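Local structure of lytic polysaccharide monooxygenase (Neurospora crassa, 4QI8) at residues N29-N34 against Q155-C160; F78-V83 against Y136-E141. The protein probably uses a copper ion, a reducing partner and oxygen to cleave the glycosidic bonds of cellulose oxidatively. All blocks are in the same frame, centred on the assembly; numbering follows the deposited sequence.

Interaction 1. Residues N29-N34 against Q155-C160. With NO3 (nitrate ion), chain D.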
loop_
_atom_site.group_PDB
_atom_site.type_symbol
_atom_site.label_atom_id
_atom_site.label_comp_id
_atom_site.label_asym_id
_atom_site.label_seq_id
_atom_site.Cartn_x
_atom_site.Cartn_y
_atom_site.Cartn_z
ATOM N N ASN A 29 -9.929 13.545 1.819
ATOM C CA ASN A 29 -10.065 12.101 2.045
ATOM C C ASN A 29 -10.388 11.325 0.769
ATOM O O ASN A 29 -10.885 10.207 0.838
ATOM C CB ASN A 29 -11.127 11.786 3.108
ATOM C CG ASN A 29 -10.958 12.605 4.337
ATOM O OD1 ASN A 29 -9.871 12.651 4.907
ATOM N ND2 ASN A 29 -12.019 13.298 4.740
ATOM N N GLY A 30 -10.094 11.907 -0.393
ATOM C CA GLY A 30 -10.478 11.295 -1.648
ATOM C C GLY A 30 -9.468 10.309 -2.192
ATOM O O GLY A 30 -8.546 9.879 -1.499
ATOM N N PHE A 31 -9.668 9.936 -3.451
ATOM C CA PHE A 31 -8.934 8.845 -4.061
ATOM C C PHE A 31 -8.146 9.271 -5.289
ATOM O O PHE A 31 -8.282 10.388 -5.799
ATOM C CB PHE A 31 -9.898 7.683 -4.405
ATOM C CG PHE A 31 -11.094 8.071 -5.239
ATOM C CD1 PHE A 31 -11.022 8.071 -6.617
ATOM C CD2 PHE A 31 -12.305 8.409 -4.649
ATOM C CE1 PHE A 31 -12.124 8.383 -7.391
ATOM C CE2 PHE A 31 -13.410 8.742 -5.431
ATOM C CZ PHE A 31 -13.314 8.726 -6.804
ATOM N N VAL A 32 -7.292 8.350 -5.715
ATOM C CA VAL A 32 -6.661 8.331 -7.031
ATOM C C VAL A 32 -7.467 7.373 -7.908
ATOM O O VAL A 32 -7.763 6.267 -7.473
ATOM C CB VAL A 32 -5.207 7.802 -6.916
ATOM C CG1 VAL A 32 -4.559 7.611 -8.283
ATOM C CG2 VAL A 32 -4.358 8.713 -6.037
ATOM N N ASP A 33 -7.840 7.788 -9.122
ATOM C CA ASP A 33 -8.493 6.862 -10.047
ATOM C C ASP A 33 -7.699 6.708 -11.336
ATOM O O ASP A 33 -8.171 6.064 -12.270
ATOM C CB ASP A 33 -9.961 7.229 -10.315
ATOM C CG ASP A 33 -10.134 8.585 -10.957
ATOM O OD1 ASP A 33 -9.136 9.144 -11.461
ATOM O OD2 ASP A 33 -11.290 9.090 -10.969
ATOM N N ASN A 34 -6.478 7.243 -11.355
ATOM C CA ASN A 34 -5.607 7.245 -12.513
ATOM C C ASN A 34 -4.385 6.363 -12.231
ATOM O O ASN A 34 -3.442 6.803 -11.567
ATOM C CB ASN A 34 -5.152 8.679 -12.772
ATOM C CG ASN A 34 -4.380 8.818 -14.058
ATOM O OD1 ASN A 34 -4.062 7.820 -14.720
ATOM N ND2 ASN A 34 -4.084 10.053 -14.432
ATOM N N GLN A 155 -11.240 3.085 -6.933
ATOM C CA GLN A 155 -10.837 4.188 -6.060
ATOM C C GLN A 155 -9.655 3.763 -5.196
ATOM O O GLN A 155 -9.800 2.953 -4.280
ATOM C CB GLN A 155 -12.012 4.601 -5.164
ATOM C CG GLN A 155 -13.199 5.092 -5.968
ATOM C CD GLN A 155 -14.386 5.516 -5.129
ATOM O OE1 GLN A 155 -14.382 5.417 -3.891
ATOM N NE2 GLN A 155 -15.428 5.977 -5.808
ATOM N N PHE A 156 -8.482 4.320 -5.476
ATOM C CA PHE A 156 -7.272 3.975 -4.729
ATOM C C PHE A 156 -7.012 4.997 -3.619
ATOM O O PHE A 156 -6.894 6.201 -3.878
ATOM C CB PHE A 156 -6.048 3.920 -5.654
ATOM C CG PHE A 156 -6.113 2.853 -6.717
ATOM C CD1 PHE A 156 -6.820 3.050 -7.893
ATOM C CD2 PHE A 156 -5.415 1.670 -6.552
ATOM C CE1 PHE A 156 -6.848 2.070 -8.869
ATOM C CE2 PHE A 156 -5.437 0.696 -7.529
ATOM C CZ PHE A 156 -6.158 0.900 -8.687
ATOM N N TYR A 157 -6.910 4.503 -2.388
ATOM C CA TYR A 157 -6.626 5.325 -1.210
ATOM C C TYR A 157 -5.233 4.908 -0.732
ATOM O O TYR A 157 -5.034 3.766 -0.344
ATOM C CB TYR A 157 -7.694 5.092 -0.129
ATOM C CG TYR A 157 -9.086 5.446 -0.602
ATOM C CD1 TYR A 157 -9.569 6.752 -0.466
ATOM C CD2 TYR A 157 -9.922 4.495 -1.187
ATOM C CE1 TYR A 157 -10.832 7.096 -0.902
ATOM C CE2 TYR A 157 -11.194 4.836 -1.619
ATOM C CZ TYR A 157 -11.641 6.138 -1.476
ATOM O OH TYR A 157 -12.894 6.523 -1.898
ATOM N N ILE A 158 -4.269 5.825 -0.813
ATOM C CA ILE A 158 -2.841 5.501 -0.771
ATOM C C ILE A 158 -2.079 6.410 0.184
ATOM O O ILE A 158 -2.385 7.605 0.274
ATOM C CB ILE A 158 -2.233 5.656 -2.191
ATOM C CG1 ILE A 158 -2.824 4.613 -3.141
ATOM C CG2 ILE A 158 -0.705 5.567 -2.176
ATOM C CD1 ILE A 158 -2.680 4.993 -4.614
ATOM N N SER A 159 -1.053 5.863 0.838
ATOM C CA SER A 159 0.021 6.695 1.377
ATOM C C SER A 159 1.287 5.858 1.464
ATOM O O SER A 159 1.260 4.645 1.262
ATOM C CB SER A 159 -0.333 7.263 2.760
ATOM O OG SER A 159 -0.305 6.225 3.718
ATOM N N CYS A 160 2.393 6.524 1.809
ATOM C CA CYS A 160 3.678 5.864 2.000
ATOM C C CYS A 160 4.375 6.319 3.268
ATOM O O CYS A 160 4.525 7.511 3.509
ATOM C CB CYS A 160 4.625 6.160 0.844
ATOM S SG CYS A 160 4.093 5.437 -0.708
HETATM N N NO3 D . -12.445 12.456 -4.779
HETATM O O1 NO3 D . -12.804 13.550 -5.483
HETATM O O2 NO3 D . -11.428 11.635 -5.106
HETATM O O3 NO3 D . -13.149 12.188 -3.667
#
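F31 carries its CG between the backbone N and the carbonyl carbon (chi1 53°), and Q155, across from it, has CG anti to its own carbonyl carbon; these turns set F31 CG and Q155 CG on the sides where ring and chain meet. Q155 CG sits 3.5 Å from the centre of the F31 ring, over its face, a CH-pi contact. The flat amide then stacks on the ring at only 7° to it, with Q155 CD 3.4 Å from F31 CE2. Over the opposite face lies a nitrate ion, probably from the crystallisation liquor, whose O2 accepts a 3.0 Å hydrogen bond from F31 N. The loop 29-34 is pinned to strand 155-166 of the AA9 beta-sandwich by a single antiparallel bridge, V32 with F156: V32 N bonds to F156 O and F156 N to V32 O, each at 2.9 Å. V32, a compact branched residue, packs beside I158, and its side chain also touches I40 of helix 39-42. F31 also packs on Y157: F31 CB rests over the tyrosine face toward the rim, 3.7 Å from Y157 CE1, and the rings form an offset edge-to-face pair, planes at 72°, the F31 edge toward the tyrosine face. The phenol suits Y157 to the copper site it shares with H1 and H72; its hydroxyl also donates to Q155 OE1 at 2.7 Å, from above the amide carbonyl plane, and that glutamine, beside H146, probably helps to bind dioxygen.

Interaction 2. Residues F78-V83 against Y136-E141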
loop_
_atom_site.group_PDB
_atom_site.type_symbol
_atom_site.label_atom_id
_atom_site.label_comp_id
_atom_site.label_asym_id
_atom_site.label_seq_id
_atom_site.Cartn_x
_atom_site.Cartn_y
_atom_site.Cartn_z
ATOM N N PHE A 78 -0.100 -4.008 0.527
ATOM C CA PHE A 78 1.086 -3.311 1.022
ATOM C C PHE A 78 2.319 -3.715 0.229
ATOM O O PHE A 78 2.502 -4.892 -0.102
ATOM C CB PHE A 78 1.330 -3.614 2.514
ATOM C CG PHE A 78 0.267 -3.076 3.434
ATOM C CD1 PHE A 78 0.300 -1.752 3.857
ATOM C CD2 PHE A 78 -0.769 -3.889 3.876
ATOM C CE1 PHE A 78 -0.669 -1.262 4.699
ATOM C CE2 PHE A 78 -1.752 -3.385 4.707
ATOM C CZ PHE A 78 -1.700 -2.075 5.114
ATOM N N TYR A 79 3.176 -2.734 -0.042
ATOM C CA TYR A 79 4.417 -2.937 -0.765
ATOM C C TYR A 79 5.561 -2.268 -0.013
ATOM O O TYR A 79 5.372 -1.240 0.649
ATOM C CB TYR A 79 4.371 -2.304 -2.148
ATOM C CG TYR A 79 3.407 -2.873 -3.165
ATOM C CD1 TYR A 79 2.039 -2.661 -3.072
ATOM C CD2 TYR A 79 3.884 -3.591 -4.267
ATOM C CE1 TYR A 79 1.168 -3.156 -4.051
ATOM C CE2 TYR A 79 3.028 -4.063 -5.246
ATOM C CZ TYR A 79 1.682 -3.854 -5.134
ATOM O OH TYR A 79 0.860 -4.323 -6.126
ATOM N N LEU A 80 6.754 -2.832 -0.175
ATOM C CA LEU A 80 7.984 -2.208 0.293
ATOM C C LEU A 80 8.891 -1.845 -0.875
ATOM O O LEU A 80 8.870 -2.499 -1.921
ATOM C CB LEU A 80 8.760 -3.181 1.175
ATOM C CG LEU A 80 8.238 -3.363 2.596
ATOM C CD1 LEU A 80 8.943 -4.524 3.297
ATOM C CD2 LEU A 80 8.417 -2.084 3.422
ATOM N N ALA A 81 9.717 -0.821 -0.670
ATOM C CA ALA A 81 10.781 -0.473 -1.611
ATOM C C ALA A 81 11.984 -0.027 -0.805
ATOM O O ALA A 81 11.862 0.832 0.066
ATOM C CB ALA A 81 10.338 0.626 -2.565
ATOM N N ARG A 82 13.146 -0.601 -1.105
ATOM C CA ARG A 82 14.349 -0.304 -0.345
ATOM C C ARG A 82 15.136 0.844 -0.967
ATOM O O ARG A 82 15.541 0.807 -2.132
ATOM C CB ARG A 82 15.245 -1.537 -0.245
ATOM C CG ARG A 82 16.430 -1.320 0.679
ATOM C CD ARG A 82 17.293 -2.559 0.804
ATOM N NE ARG A 82 18.421 -2.379 1.719
ATOM C CZ ARG A 82 19.559 -1.760 1.415
ATOM N NH1 ARG A 82 19.762 -1.245 0.209
ATOM N NH2 ARG A 82 20.518 -1.672 2.325
ATOM N N VAL A 83 15.391 1.863 -0.160
ATOM C CA VAL A 83 16.194 2.988 -0.593
ATOM C C VAL A 83 17.631 2.512 -0.877
ATOM O O VAL A 83 18.209 1.821 -0.049
ATOM C CB VAL A 83 16.230 4.057 0.506
ATOM C CG1 VAL A 83 17.083 5.231 0.071
ATOM C CG2 VAL A 83 14.818 4.523 0.884
ATOM N N TYR A 136 13.469 2.098 3.986
ATOM C CA TYR A 136 12.418 1.606 3.103
ATOM C C TYR A 136 11.228 2.552 3.073
ATOM O O TYR A 136 10.922 3.216 4.073
ATOM C CB TYR A 136 11.864 0.267 3.596
ATOM C CG TYR A 136 12.700 -0.964 3.326
ATOM C CD1 TYR A 136 13.812 -1.268 4.109
ATOM C CD2 TYR A 136 12.350 -1.847 2.316
ATOM C CE1 TYR A 136 14.561 -2.407 3.876
ATOM C CE2 TYR A 136 13.086 -2.993 2.077
ATOM C CZ TYR A 136 14.180 -3.274 2.866
ATOM O OH TYR A 136 14.890 -4.423 2.592
ATOM N N LEU A 137 10.530 2.568 1.937
ATOM C CA LEU A 137 9.173 3.067 1.891
ATOM C C LEU A 137 8.212 1.897 2.016
ATOM O O LEU A 137 8.426 0.839 1.408
ATOM C CB LEU A 137 8.908 3.795 0.578
ATOM C CG LEU A 137 9.792 5.019 0.342
ATOM C CD1 LEU A 137 9.550 5.597 -1.048
ATOM C CD2 LEU A 137 9.526 6.073 1.392
ATOM N N LEU A 138 7.144 2.113 2.786
ATOM C CA LEU A 138 6.042 1.170 2.909
ATOM C C LEU A 138 4.805 1.830 2.333
ATOM O O LEU A 138 4.314 2.815 2.880
ATOM C CB LEU A 138 5.814 0.786 4.367
ATOM C CG LEU A 138 4.585 -0.083 4.653
ATOM C CD1 LEU A 138 4.641 -1.451 3.985
ATOM C CD2 LEU A 138 4.418 -0.229 6.148
ATOM N N ARG A 139 4.351 1.319 1.194
ATOM C CA ARG A 139 3.181 1.844 0.508
ATOM C C ARG A 139 1.943 1.078 0.954
ATOM O O ARG A 139 1.896 -0.148 0.860
ATOM C CB ARG A 139 3.367 1.723 -1.010
ATOM C CG ARG A 139 2.174 2.130 -1.852
ATOM C CD ARG A 139 2.505 1.981 -3.328
ATOM N NE ARG A 139 1.384 2.341 -4.194
ATOM C CZ ARG A 139 0.381 1.531 -4.495
ATOM N NH1 ARG A 139 0.371 0.285 -4.030
ATOM N NH2 ARG A 139 -0.606 1.957 -5.269
ATOM N N ALA A 140 0.942 1.828 1.415
ATOM C CA ALA A 140 -0.374 1.314 1.774
ATOM C C ALA A 140 -1.349 1.685 0.680
ATOM O O ALA A 140 -1.354 2.829 0.231
ATOM C CB ALA A 140 -0.835 1.943 3.073
ATOM N N GLU A 141 -2.193 0.740 0.282
ATOM C CA GLU A 141 -3.319 1.072 -0.566
ATOM C C GLU A 141 -4.546 0.273 -0.188
ATOM O O GLU A 141 -4.464 -0.905 0.166
ATOM C CB GLU A 141 -3.025 0.891 -2.058
ATOM C CG GLU A 141 -3.077 -0.540 -2.559
ATOM C CD GLU A 141 -2.632 -0.697 -4.005
ATOM O OE1 GLU A 141 -2.020 -1.750 -4.293
ATOM O OE2 GLU A 141 -2.825 0.231 -4.830
#
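R82 covers one face of the Y136 ring with its chain from CB to CD, a ridge laid on a flat surface, CB offset toward the rim and 3.5 Å from Y136 CE2. With CG anti to the backbone N (chi1 -173°), the arginine carries CG over Y136 CZ, and the extended chain brings R82 CD within 3.5 Å of Y136 OH. The tyrosine hydroxyl is hydrogen-bonded to K132 O, while R82 NH2 pairs with D85 and S133 O. L80 CB lies against Y136 CD2 of the same ring at 4.0 Å; an alanine here in place of the tyrosine would probably open a gap beside R82 and L80 and leave K132 O without this hydroxyl. Further along this face, L80 CD2 abuts L138 CD1, and the small A140 takes the bulky F78, whose CE1 comes 3.6 Å from A140 CB. On the other face Y79 and R139 run side by side, ring and guanidinium planes 79° apart. E141 OE1, hydrogen-bonded to Y185 OH and Q77 NE2, reaches the edge of the Y79 ring. R139 NH2 donates a 2.8 Å hydrogen bond, part of a salt bridge, to E141 OE2 from above the carboxylate plane, probably offsetting the buried arginine's charge; NH2 also bonds to I40 O. Backbone bonds join Y79 to R139 and A81 to L137. L138 and A140 face strand 61-67 across the beta-sandwich, and the pair lies between strands 99-104 and 155-166.

How the interactions relate
Both contacts are largely buried and share one sheet: strand 155-166 of interaction 1 lies beside strand 134-144 of interaction 2, and S159 O and A140 N are probably hydrogen-bonded between them. Interaction 2 is the deeper, a regular strand pair in the middle of the sheet, rich in apolar side chains, with one charged pair, R139 and E141. Interaction 1 lies nearer the surface, where an irregular loop crosses the strand and is held by one bridge, a ring-amide stack and an edge-to-face aromatic pair; Y157 belongs to the copper site and Q155 probably binds dioxygen. The side chains also meet where F156 packs on E141 and I158 on R139. Along the chain, interaction 2 is nested within the loop that interaction 1 closes.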